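Local structure of SalCYP truncation (Salinispora tropica, 7ABB) at residues Glu274-Asn279 with Tyr347-Ile352. The protein is a cytochrome P450-type protein whose mainly helical fold encloses a heme, modelled here as a truncated form with heme c. Sequence-based numbering, arbitrary orientation.
Sequences EFLRVN and YARAQI. With HEC (heme c), chain B.
Leu276 reaches from helix 268-278 toward helix 345-362 and divides its two methyls between different neighbours. CD2 of Leu276 lies 4.1 Å from CD1 of Ile352 and 3.9 Å from CBB of heme c, so one methyl serves both the helix pair and the pocket wall. The branched, wholly apolar leucine suits this place, where a helix and a porphyrin substituent must be met together. Ile352 meets it at a slant; with CG1 beside the backbone N (chi1 -67°), its long branch carries CD1 across the gap. One turn earlier, Ala348 sets CB 3.6 Å from CAB of the heme, its small side chain allowing helix 345-362 to come close to the porphyrin rim.

The other methyl of Leu276 belongs to a looser margin: its CD1 is 4.3 Å from CG of Arg349, whose aliphatic stem skirts the buried cluster while its NE forms a salt bridge with Glu273 at the partly exposed side. No hydrogen bond joins the two segments, which bury just 108 Å² together.

On helix 268-278, Arg277 grips Glu274 side-on, NE to OE1 at 2.9 Å and NH2 to OE2 at 3.0 Å. Both acceptors lie almost in the guanidinium plane, although the nitrogens stand above the carboxylate plane. Arg327 salt-bridges OE2 of Glu274 as the third member.

Leu276 faces the helix following the Cys-containing heme-binding loop, while the Glu-x-x-Arg pair points away from it into the Glu-Arg-Arg triad: the K-helix and L-helix arrangement characteristic of the cytochrome P450 core.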
ATOM      1  N   GLU A 274       5.393 -12.720  -3.920  1.00 18.90           N
ATOM      2  CA  GLU A 274       6.820 -12.468  -4.018  1.00 20.32           C
ATOM      3  C   GLU A 274       7.091 -11.034  -4.464  1.00 18.13           C
ATOM      4  O   GLU A 274       8.035 -10.402  -3.968  1.00 20.68           O
ATOM      5  CB  GLU A 274       7.463 -13.484  -4.954  1.00 23.27           C
ATOM      6  CG  GLU A 274       8.957 -13.278  -5.237  1.00 21.01           C
ATOM      7  CD  GLU A 274       9.869 -13.536  -4.048  1.00 22.30           C
ATOM      8  OE1 GLU A 274       9.401 -13.489  -2.871  1.00 24.09           O
ATOM      9  OE2 GLU A 274      11.086 -13.816  -4.254  1.00 22.08           O
ATOM     10  N   PHE A 275       6.272 -10.491  -5.364  1.00 18.25           N
ATOM     11  CA  PHE A 275       6.435  -9.091  -5.744  1.00 17.06           C
ATOM     12  C   PHE A 275       6.073  -8.158  -4.594  1.00 18.45           C
ATOM     13  O   PHE A 275       6.748  -7.142  -4.387  1.00 17.53           O
ATOM     14  CB  PHE A 275       5.615  -8.764  -6.988  1.00 16.38           C
ATOM     15  CG  PHE A 275       6.263  -9.194  -8.273  1.00 17.59           C
ATOM     16  CD1 PHE A 275       7.529  -8.772  -8.594  1.00 18.79           C
ATOM     17  CD2 PHE A 275       5.568  -9.976  -9.173  1.00 19.78           C
ATOM     18  CE1 PHE A 275       8.116  -9.164  -9.805  1.00 20.02           C
ATOM     19  CE2 PHE A 275       6.134 -10.345 -10.383  1.00 21.46           C
ATOM     20  CZ  PHE A 275       7.384  -9.935 -10.689  1.00 20.22           C
ATOM     21  N   LEU A 276       5.036  -8.498  -3.817  1.00 17.60           N
ATOM     22  CA  LEU A 276       4.740  -7.688  -2.637  1.00 17.66           C
ATOM     23  C   LEU A 276       5.941  -7.621  -1.697  1.00 16.85           C
ATOM     24  O   LEU A 276       6.291  -6.548  -1.168  1.00 18.17           O
ATOM     25  CB  LEU A 276       3.504  -8.238  -1.920  1.00 18.27           C
ATOM     26  CG  LEU A 276       2.162  -7.978  -2.602  1.00 18.37           C
ATOM     27  CD1 LEU A 276       1.072  -8.872  -2.007  1.00 19.57           C
ATOM     28  CD2 LEU A 276       1.824  -6.501  -2.451  1.00 18.40           C
ATOM     29  N   ARG A 277       6.593  -8.766  -1.464  1.00 17.59           N
ATOM     30  CA  ARG A 277       7.814  -8.780  -0.662  1.00 16.51           C
ATOM     31  C   ARG A 277       8.877  -7.881  -1.273  1.00 17.00           C
ATOM     32  O   ARG A 277       9.416  -6.993  -0.609  1.00 18.97           O
ATOM     33  CB  ARG A 277       8.338 -10.209  -0.543  1.00 17.95           C
ATOM     34  CG  ARG A 277       9.585 -10.295   0.317  1.00 20.19           C
ATOM     35  CD  ARG A 277      10.303 -11.655   0.300  1.00 20.76           C
ATOM     36  NE  ARG A 277      10.945 -11.957  -0.992  1.00 21.27           N
ATOM     37  CZ  ARG A 277      12.149 -11.523  -1.346  1.00 20.31           C
ATOM     38  NH1 ARG A 277      12.847 -10.749  -0.537  1.00 21.20           N
ATOM     39  NH2 ARG A 277      12.647 -11.848  -2.552  1.00 23.15           N
ATOM     40  N   VAL A 278       9.199  -8.114  -2.552  1.00 19.58           N
ATOM     41  CA  VAL A 278      10.368  -7.502  -3.172  1.00 22.14           C
ATOM     42  C   VAL A 278      10.202  -5.991  -3.313  1.00 18.22           C
ATOM     43  O   VAL A 278      11.173  -5.231  -3.212  1.00 20.92           O
ATOM     44  CB  VAL A 278      10.595  -8.184  -4.535  1.00 27.19           C
ATOM     45  CG1 VAL A 278      11.375  -7.292  -5.508  1.00 41.70           C
ATOM     46  CG2 VAL A 278      11.269  -9.519  -4.294  1.00 25.43           C
ATOM     47  N   ASN A 279       8.972  -5.533  -3.583  1.00 16.40           N
ATOM     48  CA  ASN A 279       8.722  -4.129  -3.889  1.00 16.22           C
ATOM     49  C   ASN A 279       8.211  -3.335  -2.672  1.00 16.61           C
ATOM     50  O   ASN A 279       7.748  -2.192  -2.839  1.00 18.43           O
ATOM     51  CB  ASN A 279       7.771  -4.049  -5.076  1.00 16.52           C
ATOM     52  CG  ASN A 279       8.434  -4.546  -6.316  1.00 19.89           C
ATOM     53  OD1 ASN A 279       9.595  -4.208  -6.545  1.00 21.78           O
ATOM     54  ND2 ASN A 279       7.737  -5.350  -7.125  1.00 20.53           N
ATOM     55  N   TYR A 347      -8.080  -6.749  -0.604  1.00 16.71           N
ATOM     56  CA  TYR A 347      -8.562  -6.006  -1.771  1.00 18.73           C
ATOM     57  C   TYR A 347      -7.398  -5.644  -2.680  1.00 18.63           C
ATOM     58  O   TYR A 347      -7.526  -5.708  -3.908  1.00 18.88           O
ATOM     59  CB  TYR A 347      -9.324  -4.746  -1.332  1.00 19.14           C
ATOM     60  CG  TYR A 347     -10.284  -4.210  -2.375  1.00 19.42           C
ATOM     61  CD1 TYR A 347     -11.249  -5.032  -2.912  1.00 20.19           C
ATOM     62  CD2 TYR A 347     -10.247  -2.888  -2.770  1.00 18.91           C
ATOM     63  CE1 TYR A 347     -12.145  -4.563  -3.852  1.00 21.95           C
ATOM     64  CE2 TYR A 347     -11.149  -2.399  -3.714  1.00 20.87           C
ATOM     65  CZ  TYR A 347     -12.090  -3.250  -4.250  1.00 19.90           C
ATOM     66  OH  TYR A 347     -13.008  -2.805  -5.189  1.00 21.96           O
ATOM     67  N   ALA A 348      -6.279  -5.229  -2.092  1.00 17.15           N
ATOM     68  CA  ALA A 348      -5.079  -4.942  -2.878  1.00 17.58           C
ATOM     69  C   ALA A 348      -4.620  -6.179  -3.634  1.00 18.07           C
ATOM     70  O   ALA A 348      -4.319  -6.111  -4.833  1.00 16.91           O
ATOM     71  CB  ALA A 348      -3.969  -4.422  -1.956  1.00 18.98           C
ATOM     72  N   ARG A 349      -4.545  -7.324  -2.954  1.00 16.83           N
ATOM     73  CA  ARG A 349      -4.179  -8.576  -3.610  1.00 16.72           C
ATOM     74  C   ARG A 349      -5.092  -8.871  -4.803  1.00 16.19           C
ATOM     75  O   ARG A 349      -4.625  -9.269  -5.880  1.00 17.69           O
ATOM     76  CB  ARG A 349      -4.236  -9.719  -2.609  1.00 16.59           C
ATOM     77  CG  ARG A 349      -3.068  -9.771  -1.648  1.00 17.84           C
ATOM     78  CD  ARG A 349      -3.294 -10.827  -0.603  1.00 19.36           C
ATOM     79  NE  ARG A 349      -2.031 -11.114   0.059  1.00 17.72           N
ATOM     80  CZ  ARG A 349      -1.783 -10.934   1.346  1.00 18.71           C
ATOM     81  NH1 ARG A 349      -2.713 -10.503   2.196  1.00 22.42           N
ATOM     82  NH2 ARG A 349      -0.557 -11.216   1.813  1.00 21.08           N
ATOM     83  N   ALA A 350      -6.402  -8.744  -4.601  1.00 14.52           N
ATOM     84  CA  ALA A 350      -7.344  -9.028  -5.689  1.00 16.90           C
ATOM     85  C   ALA A 350      -7.112  -8.083  -6.857  1.00 16.92           C
ATOM     86  O   ALA A 350      -7.152  -8.500  -8.023  1.00 16.63           O
ATOM     87  CB  ALA A 350      -8.788  -8.930  -5.189  1.00 18.08           C
ATOM     88  N   GLN A 351      -6.860  -6.808  -6.575  1.00 15.95           N
ATOM     89  CA  GLN A 351      -6.650  -5.856  -7.667  1.00 17.22           C
ATOM     90  C   GLN A 351      -5.379  -6.161  -8.451  1.00 13.99           C
ATOM     91  O   GLN A 351      -5.372  -6.039  -9.692  1.00 15.95           O
ATOM     92  CB  GLN A 351      -6.579  -4.438  -7.126  1.00 16.08           C
ATOM     93  CG  GLN A 351      -7.884  -3.914  -6.593  1.00 16.30           C
ATOM     94  CD  GLN A 351      -7.733  -2.532  -6.072  1.00 20.21           C
ATOM     95  OE1 GLN A 351      -7.658  -1.593  -6.845  1.00 19.62           O
ATOM     96  NE2 GLN A 351      -7.671  -2.388  -4.742  1.00 20.20           N
ATOM     97  N   ILE A 352      -4.292  -6.499  -7.757  1.00 14.38           N
ATOM     98  CA  ILE A 352      -3.020  -6.763  -8.426  1.00 14.29           C
ATOM     99  C   ILE A 352      -3.127  -8.015  -9.277  1.00 16.64           C
ATOM    100  O   ILE A 352      -2.793  -8.011 -10.469  1.00 16.80           O
ATOM    101  CB  ILE A 352      -1.891  -6.874  -7.385  1.00 16.53           C
ATOM    102  CG1 ILE A 352      -1.666  -5.539  -6.722  1.00 15.79           C
ATOM    103  CG2 ILE A 352      -0.587  -7.323  -8.043  1.00 16.39           C
ATOM    104  CD1 ILE A 352      -0.855  -5.645  -5.409  1.00 18.21           C
TER
HETATM  105 FE   HEC B 501      -2.898  -0.530   3.566  1.00 17.53          FE
HETATM  106  CHA HEC B 501      -2.440   0.082   6.921  1.00 17.86           C
HETATM  107  CHB HEC B 501       0.404  -1.414   3.345  1.00 15.28           C
HETATM  108  CHC HEC B 501      -3.341  -1.183   0.229  1.00 16.76           C
HETATM  109  CHD HEC B 501      -6.069   0.700   3.718  1.00 18.73           C
HETATM  110  NA  HEC B 501      -1.351  -0.623   4.857  1.00 17.11           N
HETATM  111  C1A HEC B 501      -1.359  -0.377   6.230  1.00 17.29           C
HETATM  112  C2A HEC B 501      -0.067  -0.650   6.825  1.00 18.43           C
HETATM  113  C3A HEC B 501       0.706  -1.077   5.810  1.00 18.94           C
HETATM  114  C4A HEC B 501      -0.069  -1.062   4.593  1.00 15.59           C
HETATM  115  CMA HEC B 501       2.188  -1.490   5.860  1.00 17.97           C
HETATM  116  CAA HEC B 501       0.321  -0.522   8.342  1.00 17.31           C
HETATM  117  CBA HEC B 501       0.818   0.864   8.738  1.00 21.19           C
HETATM  118  CGA HEC B 501       1.217   0.864  10.204  1.00 19.03           C
HETATM  119  O1A HEC B 501       1.526   1.985  10.669  1.00 23.43           O
HETATM  120  O2A HEC B 501       1.211  -0.226  10.832  1.00 19.20           O
HETATM  121  NB  HEC B 501      -1.696  -1.116   2.067  1.00 15.88           N
HETATM  122  C1B HEC B 501      -0.367  -1.481   2.185  1.00 17.42           C
HETATM  123  C2B HEC B 501       0.064  -1.958   0.905  1.00 17.41           C
HETATM  124  C3B HEC B 501      -0.979  -1.918   0.056  1.00 16.58           C
HETATM  125  C4B HEC B 501      -2.089  -1.369   0.756  1.00 16.64           C
HETATM  126  CMB HEC B 501       1.506  -2.456   0.687  1.00 18.92           C
HETATM  127  CAB HEC B 501      -1.140  -2.262  -1.402  1.00 18.96           C
HETATM  128  CBB HEC B 501      -0.060  -3.093  -2.015  1.00 24.71           C
HETATM  129  NC  HEC B 501      -4.414  -0.252   2.234  1.00 17.62           N
HETATM  130  C1C HEC B 501      -4.412  -0.681   0.926  1.00 17.17           C
HETATM  131  C2C HEC B 501      -5.724  -0.490   0.369  1.00 16.81           C
HETATM  132  C3C HEC B 501      -6.517   0.033   1.332  1.00 17.12           C
HETATM  133  C4C HEC B 501      -5.685   0.201   2.501  1.00 17.12           C
HETATM  134  CMC HEC B 501      -6.099  -0.868  -1.065  1.00 16.62           C
HETATM  135  CAC HEC B 501      -7.991   0.472   1.304  1.00 20.95           C
HETATM  136  CBC HEC B 501      -8.920  -0.078   0.222  1.00 42.76           C
HETATM  137  ND  HEC B 501      -4.006   0.258   5.027  1.00 16.02           N
HETATM  138  C1D HEC B 501      -5.317   0.700   4.849  1.00 18.87           C
HETATM  139  C2D HEC B 501      -5.801   1.161   6.112  1.00 19.32           C
HETATM  140  C3D HEC B 501      -4.712   0.990   7.112  1.00 20.45           C
HETATM  141  C4D HEC B 501      -3.632   0.397   6.354  1.00 18.52           C
HETATM  142  CMD HEC B 501      -7.196   1.747   6.365  1.00 20.45           C
HETATM  143  CAD HEC B 501      -4.730   1.344   8.609  1.00 20.74           C
HETATM  144  CBD HEC B 501      -5.163   0.112   9.366  1.00 18.15           C
HETATM  145  CGD HEC B 501      -5.100   0.370  10.859  1.00 23.69           C
HETATM  146  O1D HEC B 501      -5.686  -0.421  11.629  1.00 21.43           O
HETATM  147  O2D HEC B 501      -4.460   1.369  11.244  1.00 24.00           O